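Local coordinates for homocitrate synthase (Sulfolobus acidocaldarius, PDB 6KTQ), which catalyses the aldol-type condensation of 2-oxoglutarate with acetyl-CoA to homocitrate, the first step of lysine biosynthesis through the alpha-aminoadipate pathway, at residues Y128-T133 and E169-A174; S195-V200 and D225-N230; D311-H316 and F340-D345. All blocks are in the same frame, centred on the assembly; numbering follows the deposited sequence.

Interaction 1: Y128-T133 and E169-A174; sequences YGISDT and EDATRA. With COA (coenzyme A), chain E; AKG (2-oxoglutaric acid), chain D.
Tyr128 and Glu169 meet where two parallel strands of the catalytic barrel run out at their C-terminal ends. Glu169 N donates to Tyr128 O and Ile130 N to Glu169 O, so the two backbone bonds flank Gly129, which pairs with Glu169 in the parallel bridge. Followed outward, the Glu169 side chain leaves the strand beside Tyr128 O, which lies 3.4 Å from CB. With CG anti to the backbone N (chi1 180°) and the chain extended beyond it, the next carbon passes the substrate: CG lies 3.1 Å from O2 of 2-oxoglutarate. At the tip, OE2 forms a salt bridge with Lys138 NZ. Tyr128 CD1 lies 3.7 Å from the adenine N1A of coenzyme A, which approaches the ring obliquely, while His139 stacks on the tyrosine.

Past the strand ends the contact becomes polar. Ser131 OG donates to Asp170 OD2 over 2.7 Å, meeting that oxygen on its anti side and somewhat out of the carboxylate plane. Arg173 grips the same carboxylate side-on: NE donates to OD1 at 2.8 Å on its syn side, nearly in the guanidinium plane, and NH1 comes to OD2 from the face opposite Ser131 OG. A water links OD2 to Thr133 OG1. On the apolar flank, Ile130 CD1 packs tightly on Ala174 CB (3.4 Å) and also touches Ala171.

Ser131 is the N-cap of helix 132-138, its OG accepting from His134 N, so one hydroxyl joins the helix start to Asp170. Two protein donors and a water on OD2, with Arg173 bound to both oxygens, would probably keep Asp170 ionised and hold this loop beside the pocket shared by substrate and cofactor.

Interaction 2: S195-V200 and D225-N230; sequences SIADTV and DIHAHN. With AKG (2-oxoglutaric acid), chain D.
Ser195 and His227 lie on one face of a parallel strand pair, the two strands of a beta-alpha-beta unit whose crossover is helix 205-218, within the TIM-barrel fold of the DRE-TIM family. The strand segments run only 16° from parallel, laced by bonds from Ile196 N to Asp225 O, His227 N to Ile196 O and Asp198 N to His227 O; beyond them, His229 N donates to Asp198 O.

Ser195, Ala197, Asp225 and His227 point to the face that holds 2-oxoglutarate. Ser195 OG, set anti to its own backbone N (chi1 172°), passes beside His227 CB and donates to O3 of the ligand at 2.7 Å. The His227 ring turns one face to the substrate, whose C4 sits over the ring centre, 3.2 Å above its plane. Its ND1 is hydrogen-bonded to His251 ND1, which probably fixes the rotation of the ring, and its NE2 binds the zinc ion together with Glu42 and His229. Ala197 CB fits beneath the ligand carboxylate, 3.7 Å from O2.

Asp225 packs its CB on Ser195 CB at 3.7 Å, and its carboxylate is bound by Arg193 and His251. The opposite face, with Ile196, Asp198, Ile226 and Ala228, is covered by helices 205-218 and 235-244; Ile226 CD1 reaches back to 3.7 Å from Ile196 O. Asp198 has Thr172 as a side-chain partner, while a water lies between its OD2 and His229 O.

At the strand ends the two pocket-lining residues meet through a carbonyl. Thr199 OG1 accepts from Asp170 N and donates to O2 of the ligand at 3.0 Å, whereas its backbone O lies over one face of the His229 ring, displaced toward the rim and 3.3 Å from CD2.

Interaction 3: D311-H316 and F340-D345; sequences DYAFVH and FGRSRD. With SO4 (sulfate ion), chain G.
Phe314 O and His316 N bracket Val315 in a short parallel bridge to Asp345. Asp345 N donates to Phe314 O, and Asp345 O accepts from His316 N, each bond 3.0 Å long. The first segment enters this pairing from a type I turn, Tyr312 to Val315, closed by Val315 N to Tyr312 O; the second turns at Phe340 and Gly341 and runs extended from Arg342. Two CA-H...O contacts, Arg344 CA to Phe314 O and Val315 CA to Asp345 O, supplement the bridge.

Phe314 makes the largest single contribution. Its CG stands anti to the carbonyl carbon (chi1 -58°), which carries the ring toward the other segment, where CZ meets Phe340 CD2 at 3.8 Å; the two aromatic side chains cross at about a right angle. The guanidinium of Arg342 approaches the ring at its edge, with NH1 4.1 Å from CD2 and the two planes 83° apart, so this is not a cation-pi stack. NH1 also touches Ala313 CB at 3.8 Å and donates to the backbone oxygens of Ile308 and Gly310, which tie the arginine to the chain just before the turn.

The other nitrogens of Arg342 hold a sulfate ion, probably from the crystallisation liquor: NE donates to O4 at 3.0 Å and NH2 to O3 at 2.9 Å, the sulfur lying in the guanidinium plane. Ser343 N adds a third bond, to O1. On the side of the bridge away from the sulfate, His316 CD2 approaches Asp345 O, while His316 NE2 and Arg344 NE both bond to Glu333 OE2.

The result is a small two-stranded parallel sheet, strands 315-316 and 345-346 joined by a connection containing helix 319-327, in the homocitrate synthase post-HMGL region and away from the substrate, coenzyme A and zinc sites.

Interactions 1 and 2 belong to neighbouring parts of one barrel sheet, their centres 11 Å apart, and both line the 2-oxoglutarate pocket. They are sewn together by two probable hydrogen bonds, Thr172 OG1 to Asp198 OD1 (2.6 Å) and Asp170 N to Thr199 OG1 (2.8 Å), so the hydroxyl that binds substrate in interaction 2 is probably positioned by the backbone of interaction 1. Interaction 1 adds the coenzyme A side of the pocket, interaction 2 two of the three zinc ligands. Interaction 3 lies in a different family region, on the opposite side of the chain's centre, its centre about 30 Å from that of interaction 2 and 41 Å from that of interaction 1.

Interaction 1: Y128-T133 and E169-A174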
loop_
_atom_site.group_PDB
_atom_site.type_symbol
_atom_site.label_atom_id
_atom_site.label_comp_id
_atom_site.label_asym_id
_atom_site.label_seq_id
_atom_site.Cartn_x
_atom_site.Cartn_y
_atom_site.Cartn_z
ATOM N N TYR A 128 5.078 -4.521 28.990
ATOM C CA TYR A 128 5.724 -3.475 29.768
ATOM C C TYR A 128 5.298 -2.143 29.208
ATOM O O TYR A 128 5.109 -1.997 28.000
ATOM C CB TYR A 128 7.260 -3.610 29.706
ATOM C CG TYR A 128 8.021 -3.089 30.910
ATOM C CD1 TYR A 128 8.285 -3.914 32.009
ATOM C CD2 TYR A 128 8.519 -1.789 30.938
ATOM C CE1 TYR A 128 9.001 -3.430 33.117
ATOM C CE2 TYR A 128 9.227 -1.299 32.034
ATOM C CZ TYR A 128 9.467 -2.118 33.111
ATOM O OH TYR A 128 10.153 -1.614 34.187
ATOM N N GLY A 129 5.204 -1.161 30.091
ATOM C CA GLY A 129 4.721 0.158 29.747
ATOM C C GLY A 129 5.898 0.978 29.285
ATOM O O GLY A 129 6.827 1.175 30.043
ATOM N N ILE A 130 5.856 1.475 28.049
ATOM C CA ILE A 130 7.020 2.156 27.493
ATOM C C ILE A 130 6.830 3.633 27.157
ATOM O O ILE A 130 7.731 4.272 26.576
ATOM C CB ILE A 130 7.641 1.344 26.347
ATOM C CG1 ILE A 130 6.629 0.905 25.300
ATOM C CG2 ILE A 130 8.284 0.095 26.899
ATOM C CD1 ILE A 130 6.000 2.055 24.566
ATOM N N SER A 131 5.703 4.206 27.588
ATOM C CA SER A 131 5.535 5.636 27.538
ATOM C C SER A 131 6.222 6.227 28.727
ATOM O O SER A 131 6.470 5.527 29.711
ATOM C CB SER A 131 4.046 6.010 27.637
ATOM O OG SER A 131 3.513 5.566 28.874
ATOM N N ASP A 132 6.470 7.527 28.668
ATOM C CA ASP A 132 7.112 8.218 29.767
ATOM C C ASP A 132 6.281 8.226 31.056
ATOM O O ASP A 132 6.866 8.069 32.137
ATOM C CB ASP A 132 7.478 9.657 29.392
ATOM C CG ASP A 132 8.542 9.743 28.276
ATOM O OD1 ASP A 132 9.159 8.738 27.858
ATOM O OD2 ASP A 132 8.748 10.865 27.800
ATOM N N THR A 133 4.951 8.412 30.987
ATOM C CA THR A 133 4.149 8.314 32.203
ATOM C C THR A 133 4.249 6.900 32.780
ATOM O O THR A 133 4.370 6.743 33.979
ATOM C CB THR A 133 2.639 8.709 32.058
ATOM O OG1 THR A 133 1.941 7.746 31.246
ATOM C CG2 THR A 133 2.489 10.100 31.477
ATOM N N GLU A 169 3.023 -1.531 26.013
ATOM C CA GLU A 169 1.871 -0.916 26.628
ATOM C C GLU A 169 2.014 0.593 26.561
ATOM O O GLU A 169 3.121 1.142 26.755
ATOM C CB GLU A 169 1.731 -1.444 28.066
ATOM C CG GLU A 169 0.580 -0.888 28.849
ATOM C CD GLU A 169 0.401 -1.568 30.204
ATOM O OE1 GLU A 169 -0.755 -1.613 30.684
ATOM O OE2 GLU A 169 1.411 -2.028 30.803
ATOM N N ASP A 170 0.892 1.257 26.279
ATOM C CA ASP A 170 0.829 2.708 26.037
ATOM C C ASP A 170 1.790 3.162 24.927
ATOM O O ASP A 170 2.295 4.295 24.938
ATOM C CB ASP A 170 1.104 3.478 27.318
ATOM C CG ASP A 170 0.478 4.837 27.340
ATOM O OD1 ASP A 170 -0.453 5.130 26.563
ATOM O OD2 ASP A 170 0.913 5.657 28.154
ATOM N N ALA A 171 2.006 2.272 23.978
ATOM C CA ALA A 171 2.835 2.566 22.803
ATOM C C ALA A 171 2.337 3.768 22.047
ATOM O O ALA A 171 3.135 4.524 21.486
ATOM C CB ALA A 171 2.860 1.379 21.879
ATOM N N THR A 172 1.021 3.984 22.041
ATOM C CA THR A 172 0.454 5.042 21.234
ATOM C C THR A 172 0.630 6.420 21.857
ATOM O O THR A 172 0.323 7.389 21.210
ATOM C CB THR A 172 -1.025 4.758 20.907
ATOM O OG1 THR A 172 -1.787 4.708 22.122
ATOM C CG2 THR A 172 -1.141 3.409 20.186
ATOM N N ARG A 173 1.142 6.521 23.091
ATOM C CA ARG A 173 1.536 7.799 23.651
ATOM C C ARG A 173 3.035 7.852 23.995
ATOM O O ARG A 173 3.496 8.778 24.631
ATOM C CB ARG A 173 0.691 8.135 24.879
ATOM C CG ARG A 173 -0.805 8.260 24.581
ATOM C CD ARG A 173 -1.586 8.722 25.799
ATOM N NE ARG A 173 -1.465 7.756 26.893
ATOM C CZ ARG A 173 -1.947 7.913 28.119
ATOM N NH1 ARG A 173 -1.745 6.963 29.031
ATOM N NH2 ARG A 173 -2.637 8.987 28.439
ATOM N N ALA A 174 3.771 6.853 23.574
ATOM C CA ALA A 174 5.189 6.763 23.828
ATOM C C ALA A 174 5.979 7.588 22.829
ATOM O O ALA A 174 5.524 7.846 21.723
ATOM C CB ALA A 174 5.651 5.323 23.755
HETATM N N1A COA E . 6.554 -5.901 34.600
HETATM C C2A COA E . 7.059 -5.942 35.864
HETATM N N3A COA E . 6.438 -5.371 36.939
HETATM C C4A COA E . 5.280 -4.698 36.795
HETATM C C5A COA E . 4.672 -4.618 35.465
HETATM C C6A COA E . 5.392 -5.259 34.346
HETATM N N6A COA E . 4.867 -5.197 33.108
HETATM N N7A COA E . 3.530 -3.919 35.606
HETATM C C8A COA E . 3.415 -3.568 36.921
HETATM N N9A COA E . 4.466 -4.028 37.611
HETATM C C1B COA E . 4.670 -3.961 39.065
HETATM C C2B COA E . 4.603 -2.590 39.680
HETATM O O2B COA E . 5.803 -1.852 39.541
HETATM C C3B COA E . 4.329 -2.988 41.112
HETATM O O3B COA E . 5.436 -3.570 41.765
HETATM P P3B COA E . 5.687 -3.250 43.315
HETATM O O7A COA E . 7.149 -3.492 43.396
HETATM O O8A COA E . 4.799 -4.262 44.010
HETATM O O9A COA E . 5.267 -1.834 43.527
HETATM C C4B COA E . 3.289 -4.069 40.973
HETATM O O4B COA E . 3.596 -4.688 39.699
HETATM C C5B COA E . 2.035 -3.224 41.156
HETATM O O5B COA E . 0.868 -3.916 41.310
HETATM P P1A COA E . 0.156 -4.564 42.597
HETATM O O1A COA E . -1.025 -4.933 41.778
HETATM O O2A COA E . 0.002 -3.673 43.801
HETATM O O3A COA E . 1.170 -5.783 42.886
HETATM P P2A COA E . 0.841 -7.190 43.530
HETATM O O4A COA E . 0.048 -6.988 44.795
HETATM O O5A COA E . 2.121 -7.978 43.518
HETATM O O6A COA E . -0.077 -7.933 42.458
HETATM C CBP COA E . -0.670 -8.913 40.332
HETATM C CCP COA E . 0.413 -8.184 41.132
HETATM C CDP COA E . -0.206 -9.174 38.891
HETATM C CEP COA E . -0.955 -10.261 41.006
HETATM C CAP COA E . -1.930 -8.044 40.393
HETATM O OAP COA E . -1.687 -6.679 40.026
HETATM C C9P COA E . -2.997 -8.588 39.500
HETATM O O9P COA E . -3.534 -9.629 39.800
HETATM N N8P COA E . -3.263 -7.866 38.408
HETATM C C7P COA E . -4.265 -8.221 37.420
HETATM C C6P COA E . -3.610 -8.434 36.047
HETATM C C5P COA E . -3.075 -7.114 35.528
HETATM O O5P COA E . -2.882 -6.174 36.312
HETATM N N4P COA E . -2.815 -7.045 34.215
HETATM C C3P COA E . -2.209 -5.840 33.649
HETATM C C2P COA E . -2.239 -5.765 32.133
HETATM S S1P COA E . -1.227 -4.316 31.703
HETATM C C1 AKG D . -2.999 -2.775 27.267
HETATM O O1 AKG D . -3.967 -2.104 26.864
HETATM O O2 AKG D . -1.903 -2.216 27.499
HETATM C C2 AKG D . -3.176 -4.229 27.471
HETATM O O5 AKG D . -4.216 -4.667 27.984
HETATM C C3 AKG D . -2.089 -5.189 27.000
HETATM C C4 AKG D . -2.416 -5.535 25.544
HETATM C C5 AKG D . -1.579 -6.625 24.887
HETATM O O3 AKG D . -1.425 -6.531 23.633
HETATM O O4 AKG D . -1.063 -7.549 25.592
HETATM O O HOH W 1 5.562 9.334 26.366
HETATM O O HOH W 2 1.328 8.492 28.634
#

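Interaction 2: S195-V200 and D225-N230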
loop_
_atom_site.group_PDB
_atom_site.type_symbol
_atom_site.label_atom_id
_atom_site.label_comp_id
_atom_site.label_asym_id
_atom_site.label_seq_id
_atom_site.Cartn_x
_atom_site.Cartn_y
_atom_site.Cartn_z
ATOM N N SER A 195 3.028 -6.574 20.100
ATOM C CA SER A 195 1.720 -5.916 20.133
ATOM C C SER A 195 1.889 -4.459 20.451
ATOM O O SER A 195 2.530 -4.063 21.470
ATOM C CB SER A 195 0.766 -6.549 21.167
ATOM O OG SER A 195 -0.431 -5.753 21.292
ATOM N N ILE A 196 1.301 -3.648 19.581
ATOM C CA ILE A 196 1.263 -2.200 19.752
ATOM C C ILE A 196 -0.083 -1.930 20.450
ATOM O O ILE A 196 -1.154 -2.196 19.881
ATOM C CB ILE A 196 1.364 -1.484 18.381
ATOM C CG1 ILE A 196 2.667 -1.863 17.641
ATOM C CG2 ILE A 196 1.213 0.028 18.508
ATOM C CD1 ILE A 196 3.952 -1.475 18.347
ATOM N N ALA A 197 -0.027 -1.432 21.687
ATOM C CA ALA A 197 -1.227 -1.263 22.508
ATOM C C ALA A 197 -1.651 0.168 22.577
ATOM O O ALA A 197 -0.916 1.046 23.047
ATOM C CB ALA A 197 -1.016 -1.819 23.917
ATOM N N ASP A 198 -2.849 0.416 22.070
ATOM C CA ASP A 198 -3.476 1.690 22.241
ATOM C C ASP A 198 -4.271 1.554 23.534
ATOM O O ASP A 198 -5.508 1.412 23.549
ATOM C CB ASP A 198 -4.366 1.997 21.068
ATOM C CG ASP A 198 -4.903 3.390 21.104
ATOM O OD1 ASP A 198 -4.358 4.263 21.838
ATOM O OD2 ASP A 198 -5.903 3.607 20.387
ATOM N N THR A 199 -3.509 1.590 24.615
ATOM C CA THR A 199 -3.988 1.371 25.975
ATOM C C THR A 199 -5.150 2.269 26.382
ATOM O O THR A 199 -6.072 1.800 27.064
ATOM C CB THR A 199 -2.795 1.557 26.931
ATOM O OG1 THR A 199 -1.778 0.648 26.532
ATOM C CG2 THR A 199 -3.186 1.302 28.395
ATOM N N VAL A 200 -5.139 3.533 25.949
ATOM C CA VAL A 200 -6.198 4.473 26.335
ATOM C C VAL A 200 -7.058 4.926 25.150
ATOM O O VAL A 200 -7.801 5.887 25.256
ATOM C CB VAL A 200 -5.655 5.679 27.125
ATOM C CG1 VAL A 200 -5.019 5.205 28.426
ATOM C CG2 VAL A 200 -4.662 6.520 26.317
ATOM N N ASP A 225 0.851 -6.990 16.257
ATOM C CA ASP A 225 -0.551 -7.019 16.712
ATOM C C ASP A 225 -1.032 -5.588 16.992
ATOM O O ASP A 225 -0.251 -4.712 17.387
ATOM C CB ASP A 225 -0.741 -7.765 18.061
ATOM C CG ASP A 225 -0.195 -9.176 18.102
ATOM O OD1 ASP A 225 0.592 -9.620 17.236
ATOM O OD2 ASP A 225 -0.581 -9.883 19.079
ATOM N N ILE A 226 -2.344 -5.390 16.863
ATOM C CA ILE A 226 -2.998 -4.187 17.309
ATOM C C ILE A 226 -3.955 -4.536 18.464
ATOM O O ILE A 226 -4.790 -5.453 18.372
ATOM C CB ILE A 226 -3.736 -3.488 16.165
ATOM C CG1 ILE A 226 -4.499 -2.264 16.667
ATOM C CG2 ILE A 226 -4.744 -4.410 15.479
ATOM C CD1 ILE A 226 -3.653 -1.193 17.313
ATOM N N HIS A 227 -3.802 -3.807 19.553
ATOM C CA HIS A 227 -4.629 -3.964 20.739
ATOM C C HIS A 227 -5.230 -2.599 20.999
ATOM O O HIS A 227 -4.541 -1.683 21.423
ATOM C CB HIS A 227 -3.776 -4.448 21.918
ATOM C CG HIS A 227 -4.552 -4.630 23.180
ATOM N ND1 HIS A 227 -5.093 -5.840 23.548
ATOM C CD2 HIS A 227 -4.923 -3.744 24.135
ATOM C CE1 HIS A 227 -5.747 -5.701 24.687
ATOM N NE2 HIS A 227 -5.658 -4.441 25.061
ATOM N N ALA A 228 -6.504 -2.453 20.677
ATOM C CA ALA A 228 -7.117 -1.151 20.615
ATOM C C ALA A 228 -8.321 -1.012 21.532
ATOM O O ALA A 228 -9.322 -1.668 21.329
ATOM C CB ALA A 228 -7.544 -0.885 19.177
ATOM N N HIS A 229 -8.209 -0.104 22.495
ATOM C CA HIS A 229 -9.279 0.290 23.361
ATOM C C HIS A 229 -10.214 1.298 22.741
ATOM O O HIS A 229 -9.838 2.069 21.831
ATOM C CB HIS A 229 -8.720 0.831 24.672
ATOM C CG HIS A 229 -8.316 -0.242 25.604
ATOM N ND1 HIS A 229 -9.150 -0.708 26.596
ATOM C CD2 HIS A 229 -7.203 -1.010 25.645
ATOM C CE1 HIS A 229 -8.550 -1.696 27.228
ATOM N NE2 HIS A 229 -7.374 -1.905 26.664
ATOM N N ASN A 230 -11.454 1.276 23.242
ATOM C CA ASN A 230 -12.547 2.037 22.634
ATOM C C ASN A 230 -12.915 3.322 23.346
ATOM O O ASN A 230 -14.029 3.799 23.198
ATOM C CB ASN A 230 -13.780 1.125 22.556
ATOM C CG ASN A 230 -14.735 1.540 21.461
ATOM O OD1 ASN A 230 -14.308 1.966 20.378
ATOM N ND2 ASN A 230 -16.032 1.424 21.729
HETATM C C1 AKG D . -2.999 -2.775 27.267
HETATM O O1 AKG D . -3.967 -2.104 26.864
HETATM O O2 AKG D . -1.903 -2.216 27.499
HETATM C C2 AKG D . -3.176 -4.229 27.471
HETATM O O5 AKG D . -4.216 -4.667 27.984
HETATM C C3 AKG D . -2.089 -5.189 27.000
HETATM C C4 AKG D . -2.416 -5.535 25.544
HETATM C C5 AKG D . -1.579 -6.625 24.887
HETATM O O3 AKG D . -1.425 -6.531 23.633
HETATM O O4 AKG D . -1.063 -7.549 25.592
HETATM O O HOH W 3 -8.223 2.466 19.625
#

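Interaction 3: D311-H316 and F340-D345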
loop_
_atom_site.group_PDB
_atom_site.type_symbol
_atom_site.label_atom_id
_atom_site.label_comp_id
_atom_site.label_asym_id
_atom_site.label_seq_id
_atom_site.Cartn_x
_atom_site.Cartn_y
_atom_site.Cartn_z
ATOM N N ASP A 311 -29.976 -6.842 19.093
ATOM C CA ASP A 311 -31.390 -7.102 18.801
ATOM C C ASP A 311 -31.890 -6.346 17.573
ATOM O O ASP A 311 -32.617 -6.910 16.754
ATOM C CB ASP A 311 -32.265 -6.694 19.994
ATOM C CG ASP A 311 -31.998 -7.522 21.233
ATOM O OD1 ASP A 311 -31.527 -8.664 21.112
ATOM O OD2 ASP A 311 -32.272 -7.023 22.343
ATOM N N TYR A 312 -31.529 -5.060 17.447
ATOM C CA TYR A 312 -32.075 -4.217 16.399
ATOM C C TYR A 312 -31.293 -4.132 15.100
ATOM O O TYR A 312 -31.737 -3.390 14.195
ATOM C CB TYR A 312 -32.280 -2.777 16.903
ATOM C CG TYR A 312 -33.210 -2.642 18.081
ATOM C CD1 TYR A 312 -34.106 -3.636 18.421
ATOM C CD2 TYR A 312 -33.198 -1.486 18.845
ATOM C CE1 TYR A 312 -34.954 -3.489 19.512
ATOM C CE2 TYR A 312 -34.039 -1.346 19.926
ATOM C CZ TYR A 312 -34.909 -2.349 20.241
ATOM O OH TYR A 312 -35.744 -2.193 21.324
ATOM N N ALA A 313 -30.168 -4.853 14.980
ATOM C CA ALA A 313 -29.263 -4.670 13.846
ATOM C C ALA A 313 -29.964 -4.826 12.489
ATOM O O ALA A 313 -29.624 -4.137 11.518
ATOM C CB ALA A 313 -28.082 -5.640 13.933
ATOM N N PHE A 314 -30.906 -5.753 12.393
ATOM C CA PHE A 314 -31.654 -5.956 11.148
ATOM C C PHE A 314 -33.179 -5.742 11.356
ATOM O O PHE A 314 -33.993 -6.384 10.708
ATOM C CB PHE A 314 -31.339 -7.321 10.583
ATOM C CG PHE A 314 -29.872 -7.524 10.312
ATOM C CD1 PHE A 314 -29.304 -7.047 9.139
ATOM C CD2 PHE A 314 -29.068 -8.145 11.230
ATOM C CE1 PHE A 314 -27.951 -7.219 8.879
ATOM C CE2 PHE A 314 -27.706 -8.306 10.991
ATOM C CZ PHE A 314 -27.156 -7.855 9.804
ATOM N N VAL A 315 -33.530 -4.815 12.248
ATOM C CA VAL A 315 -34.923 -4.441 12.498
ATOM C C VAL A 315 -35.165 -3.032 11.946
ATOM O O VAL A 315 -34.534 -2.058 12.360
ATOM C CB VAL A 315 -35.250 -4.473 13.997
ATOM C CG1 VAL A 315 -36.683 -4.004 14.238
ATOM C CG2 VAL A 315 -35.015 -5.860 14.594
ATOM N N HIS A 316 -36.089 -2.929 11.013
ATOM C CA HIS A 316 -36.478 -1.649 10.435
ATOM C C HIS A 316 -37.767 -1.125 11.101
ATOM O O HIS A 316 -38.600 -1.906 11.536
ATOM C CB HIS A 316 -36.706 -1.865 8.961
ATOM C CG HIS A 316 -35.555 -2.549 8.285
ATOM N ND1 HIS A 316 -34.401 -1.885 7.957
ATOM C CD2 HIS A 316 -35.359 -3.842 7.950
ATOM C CE1 HIS A 316 -33.557 -2.731 7.394
ATOM N NE2 HIS A 316 -34.118 -3.926 7.373
ATOM N N PHE A 340 -24.886 -13.376 8.741
ATOM C CA PHE A 340 -24.589 -13.618 10.145
ATOM C C PHE A 340 -25.543 -14.644 10.783
ATOM O O PHE A 340 -25.634 -14.735 11.992
ATOM C CB PHE A 340 -24.593 -12.272 10.876
ATOM C CG PHE A 340 -23.718 -11.248 10.208
ATOM C CD1 PHE A 340 -22.334 -11.338 10.307
ATOM C CD2 PHE A 340 -24.260 -10.252 9.420
ATOM C CE1 PHE A 340 -21.516 -10.441 9.650
ATOM C CE2 PHE A 340 -23.453 -9.337 8.784
ATOM C CZ PHE A 340 -22.077 -9.428 8.893
ATOM N N GLY A 341 -26.237 -15.433 9.974
ATOM C CA GLY A 341 -27.211 -16.393 10.497
ATOM C C GLY A 341 -28.446 -15.745 11.106
ATOM O O GLY A 341 -29.141 -16.369 11.909
ATOM N N ARG A 342 -28.727 -14.496 10.731
ATOM C CA ARG A 342 -29.880 -13.769 11.284
ATOM C C ARG A 342 -30.945 -13.537 10.241
ATOM O O ARG A 342 -30.723 -13.803 9.065
ATOM C CB ARG A 342 -29.416 -12.466 11.902
ATOM C CG ARG A 342 -28.259 -12.708 12.856
ATOM C CD ARG A 342 -28.035 -11.549 13.767
ATOM N NE ARG A 342 -29.183 -11.297 14.633
ATOM C CZ ARG A 342 -29.349 -10.145 15.257
ATOM N NH1 ARG A 342 -28.436 -9.179 15.122
ATOM N NH2 ARG A 342 -30.396 -9.957 16.056
ATOM N N SER A 343 -32.096 -13.050 10.685
ATOM C CA SER A 343 -33.214 -12.701 9.809
ATOM C C SER A 343 -33.714 -11.312 10.152
ATOM O O SER A 343 -33.676 -10.903 11.303
ATOM C CB SER A 343 -34.378 -13.669 10.032
ATOM O OG SER A 343 -33.929 -14.993 9.849
ATOM N N ARG A 344 -34.237 -10.612 9.171
ATOM C CA ARG A 344 -34.681 -9.250 9.379
ATOM C C ARG A 344 -36.033 -9.278 10.057
ATOM O O ARG A 344 -36.695 -10.323 10.152
ATOM C CB ARG A 344 -34.788 -8.498 8.045
ATOM C CG ARG A 344 -35.946 -8.947 7.132
ATOM C CD ARG A 344 -35.957 -8.155 5.827
ATOM N NE ARG A 344 -34.671 -8.294 5.160
ATOM C CZ ARG A 344 -34.324 -9.320 4.393
ATOM N NH1 ARG A 344 -35.209 -10.285 4.132
ATOM N NH2 ARG A 344 -33.097 -9.380 3.862
ATOM N N ASP A 345 -36.432 -8.120 10.539
ATOM C CA ASP A 345 -37.746 -7.958 11.103
ATOM C C ASP A 345 -38.089 -6.493 10.924
ATOM O O ASP A 345 -37.230 -5.689 10.532
ATOM C CB ASP A 345 -37.722 -8.373 12.582
ATOM C CG ASP A 345 -39.113 -8.624 13.167
ATOM O OD1 ASP A 345 -40.116 -8.636 12.434
ATOM O OD2 ASP A 345 -39.195 -8.802 14.389
HETATM S S SO4 G . -32.119 -13.426 14.937
HETATM O O1 SO4 G . -32.386 -13.382 13.499
HETATM O O2 SO4 G . -33.044 -14.345 15.598
HETATM O O3 SO4 G . -32.363 -12.080 15.519
HETATM O O4 SO4 G . -30.735 -13.787 15.252
#